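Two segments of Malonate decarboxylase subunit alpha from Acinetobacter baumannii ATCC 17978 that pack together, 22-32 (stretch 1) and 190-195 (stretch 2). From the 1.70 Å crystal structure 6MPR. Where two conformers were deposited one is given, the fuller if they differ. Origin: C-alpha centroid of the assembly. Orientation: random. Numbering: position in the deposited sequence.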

# COMPACT_ATOMS: atom_id res chain seq x y z
N LYS A 22 -24.11 -8.98 -16.70
CA LYS A 22 -23.91 -10.43 -16.69
C LYS A 22 -23.51 -10.93 -15.30
O LYS A 22 -23.99 -11.98 -14.86
N ARG A 23 -22.61 -10.22 -14.62
CA ARG A 23 -22.19 -10.65 -13.29
C ARG A 23 -23.35 -10.61 -12.32
O ARG A 23 -23.55 -11.54 -11.52
N ARG A 24 -24.12 -9.52 -12.35
CA ARG A 24 -25.28 -9.38 -11.47
C ARG A 24 -26.27 -10.51 -11.69
O ARG A 24 -26.78 -11.10 -10.72
N HIS A 25 -26.57 -10.84 -12.95
CA HIS A 25 -27.58 -11.87 -13.22
C HIS A 25 -27.08 -13.25 -12.82
O HIS A 25 -27.84 -14.07 -12.29
N ALA A 26 -25.79 -13.53 -13.07
CA ALA A 26 -25.26 -14.84 -12.71
C ALA A 26 -25.29 -15.04 -11.20
O ALA A 26 -25.68 -16.11 -10.72
N LYS A 27 -24.91 -14.02 -10.44
CA LYS A 27 -24.95 -14.14 -8.99
C LYS A 27 -26.38 -14.32 -8.49
O LYS A 27 -26.64 -15.12 -7.58
N GLN A 28 -27.34 -13.64 -9.12
CA GLN A 28 -28.70 -13.73 -8.63
C GLN A 28 -29.25 -15.14 -8.77
O GLN A 28 -30.00 -15.61 -7.91
N LEU A 29 -28.88 -15.85 -9.85
CA LEU A 29 -29.40 -17.20 -10.04
C LEU A 29 -28.87 -18.15 -8.97
O LEU A 29 -29.61 -19.00 -8.47
N LYS A 30 -27.59 -18.02 -8.63
CA LYS A 30 -26.99 -18.86 -7.60
C LYS A 30 -27.61 -18.59 -6.24
O LYS A 30 -27.92 -19.53 -5.49
N LEU A 31 -27.75 -17.31 -5.87
CA LEU A 31 -28.41 -16.98 -4.61
C LEU A 31 -29.83 -17.55 -4.58
O LEU A 31 -30.26 -18.08 -3.56
N GLU A 32 -30.55 -17.46 -5.70
CA GLU A 32 -31.92 -17.95 -5.73
C GLU A 32 -31.97 -19.44 -5.48
O GLU A 32 -32.82 -19.93 -4.73
N PHE A 190 -18.27 -5.76 -4.17
CA PHE A 190 -18.61 -4.72 -5.14
C PHE A 190 -18.37 -5.15 -6.58
O PHE A 190 -18.23 -4.30 -7.47
N SER A 191 -18.35 -6.45 -6.84
CA SER A 191 -18.27 -6.92 -8.22
C SER A 191 -19.23 -8.09 -8.45
O SER A 191 -19.02 -8.86 -9.39
N ASP A 192 -20.25 -8.23 -7.60
CA ASP A 192 -21.17 -9.37 -7.66
C ASP A 192 -20.43 -10.69 -7.51
O ASP A 192 -20.79 -11.69 -8.14
N GLY A 193 -19.36 -10.70 -6.69
CA GLY A 193 -18.85 -11.93 -6.13
C GLY A 193 -19.75 -12.40 -5.00
O GLY A 193 -20.71 -11.73 -4.62
N ILE A 194 -19.46 -13.59 -4.48
CA ILE A 194 -20.26 -14.17 -3.40
C ILE A 194 -19.39 -14.32 -2.15
O ILE A 194 -18.32 -14.93 -2.20
N VAL A 195 -19.85 -13.73 -1.05
CA VAL A 195 -19.08 -13.64 0.19
C VAL A 195 -19.79 -14.50 1.23
O VAL A 195 -20.96 -14.27 1.54

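A small, largely water-mediated contact sets one side of the helix 22-32 against the loop 191-193 and the start of the strand at Ile 194, with a single direct hydrogen bond between the stretches and a modest apolar patch at one end. Arg 23, Lys 27 and Lys 30 point their CA-to-CB bonds toward stretch 2, as their helical spacing of three or four allows. From the other side Asp 192 (chi1 m) points back, beside Arg 24; the two CA atoms lie 5.6 Å apart, and Asp 192 CG comes within 3.6 Å of Arg 24 CA. Its carboxylate meets no basic group directly: Arg 24 NE is 4.5 Å from Asp 192 OD2, which lies well out of the guanidinium plane, so only the charges are near. Waters fill the gap. Water 4 accepts from Arg 24 NE and donates to Asp 192 OD1 (both 2.9 Å), water 3 links Arg 24 O to the same OD1, and water 1 joins Arg 23 NE (3.1 Å) to Asp 192 OD2 (2.7 Å). Water 2 ties backbone to backbone, donating to Arg 23 O and Asp 192 O. Arg 23 (chi1 m, chi2 t, chi3 m) lays one guanidinium face against Ser 191 O; the 3.2 Å from NE to that oxygen is no hydrogen bond because the angle is poor. Lys 27, t at all four chi angles, stretches past Asp 192, its CD 3.6 Å from Asp 192 O, so that NZ donates to Gly 193 O at 2.9 Å; water 5 also connects NZ to Asp 192 OD1. Beyond it, Ile 194 (m, t) brings CD1 to 4.0 Å from both Lys 30 CD and Leu 31 CD1, while its CG1 lies 4.0 Å from Lys 27 CG, so lysine methylenes supply much of the apolar surface.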

# COMPACT_ATOMS: atom_id res chain seq x y z
CB LYS A 22 -22.86 -10.82 -17.72
CG LYS A 22 -23.29 -10.55 -19.15
CD LYS A 22 -22.20 -10.92 -20.13
CE LYS A 22 -22.62 -10.60 -21.55
NZ LYS A 22 -21.48 -10.77 -22.50
CB ARG A 23 -21.05 -9.76 -12.77
CG ARG A 23 -19.76 -9.84 -13.58
CD ARG A 23 -18.57 -9.37 -12.74
NE ARG A 23 -18.65 -7.93 -12.46
CZ ARG A 23 -17.60 -7.16 -12.22
NH1 ARG A 23 -16.37 -7.67 -12.25
NH2 ARG A 23 -17.77 -5.87 -11.98
CB ARG A 24 -25.96 -8.03 -11.70
CG ARG A 24 -27.24 -7.88 -10.87
CD ARG A 24 -27.86 -6.51 -11.08
NE ARG A 24 -26.96 -5.46 -10.60
CZ ARG A 24 -26.90 -4.24 -11.11
NH1 ARG A 24 -27.68 -3.90 -12.14
NH2 ARG A 24 -26.04 -3.36 -10.61
CB HIS A 25 -27.96 -11.88 -14.69
CG HIS A 25 -29.03 -12.87 -15.02
ND1 HIS A 25 -28.77 -14.07 -15.64
CD2 HIS A 25 -30.37 -12.83 -14.81
CE1 HIS A 25 -29.90 -14.74 -15.80
NE2 HIS A 25 -30.89 -14.01 -15.31
CB ALA A 26 -23.84 -15.00 -13.26
CB LYS A 27 -24.29 -12.93 -8.33
CG LYS A 27 -24.51 -12.87 -6.82
CD LYS A 27 -23.80 -11.66 -6.19
CE LYS A 27 -24.13 -11.59 -4.70
NZ LYS A 27 -23.30 -10.61 -3.97
CB GLN A 28 -29.61 -12.73 -9.35
CG GLN A 28 -30.97 -12.59 -8.68
CD GLN A 28 -30.83 -12.41 -7.17
OE1 GLN A 28 -30.31 -11.40 -6.70
NE2 GLN A 28 -31.29 -13.40 -6.41
CB LEU A 29 -29.03 -17.72 -11.42
CG LEU A 29 -29.65 -17.01 -12.63
CD1 LEU A 29 -29.21 -17.69 -13.91
CD2 LEU A 29 -31.17 -17.01 -12.52
CB LYS A 30 -25.49 -18.63 -7.57
CG LYS A 30 -24.79 -19.06 -8.85
CD LYS A 30 -23.41 -18.38 -8.94
CE LYS A 30 -22.74 -18.66 -10.27
NZ LYS A 30 -21.42 -17.98 -10.41
CB LEU A 31 -28.44 -15.47 -4.40
CG LEU A 31 -27.35 -14.82 -3.55
CD1 LEU A 31 -26.00 -15.44 -3.84
CD2 LEU A 31 -27.31 -13.32 -3.85
CB GLU A 32 -32.55 -17.59 -7.08
CG GLU A 32 -34.04 -17.51 -7.09
CD GLU A 32 -34.51 -16.66 -8.24
OE1 GLU A 32 -34.17 -17.00 -9.40
OE2 GLU A 32 -35.17 -15.63 -7.99
CB PHE A 190 -17.87 -3.44 -4.77
CG PHE A 190 -18.35 -2.85 -3.47
CD1 PHE A 190 -17.80 -3.25 -2.26
CD2 PHE A 190 -19.43 -1.99 -3.46
CE1 PHE A 190 -18.29 -2.75 -1.06
CE2 PHE A 190 -19.93 -1.49 -2.26
CZ PHE A 190 -19.36 -1.87 -1.06
CB SER A 191 -16.84 -7.35 -8.58
OG SER A 191 -16.36 -8.32 -7.65
CB ASP A 192 -22.01 -9.31 -8.93
CG ASP A 192 -23.10 -8.26 -8.83
OD1 ASP A 192 -24.09 -8.50 -8.10
OD2 ASP A 192 -22.94 -7.18 -9.43
CB ILE A 194 -20.88 -15.51 -3.84
CG1 ILE A 194 -21.80 -15.26 -5.05
CG2 ILE A 194 -21.62 -16.16 -2.67
CD1 ILE A 194 -22.50 -16.47 -5.55
CB VAL A 195 -18.95 -12.18 0.66
CG1 VAL A 195 -18.25 -12.05 2.04
CG2 VAL A 195 -18.18 -11.33 -0.40
O HOH W 1 -21.22 -6.57 -11.40
O HOH W 2 -21.43 -12.94 -10.73
O HOH W 3 -26.53 -10.00 -8.06
O HOH W 4 -25.70 -6.14 -8.08
O HOH W 5 -24.22 -8.16 -5.21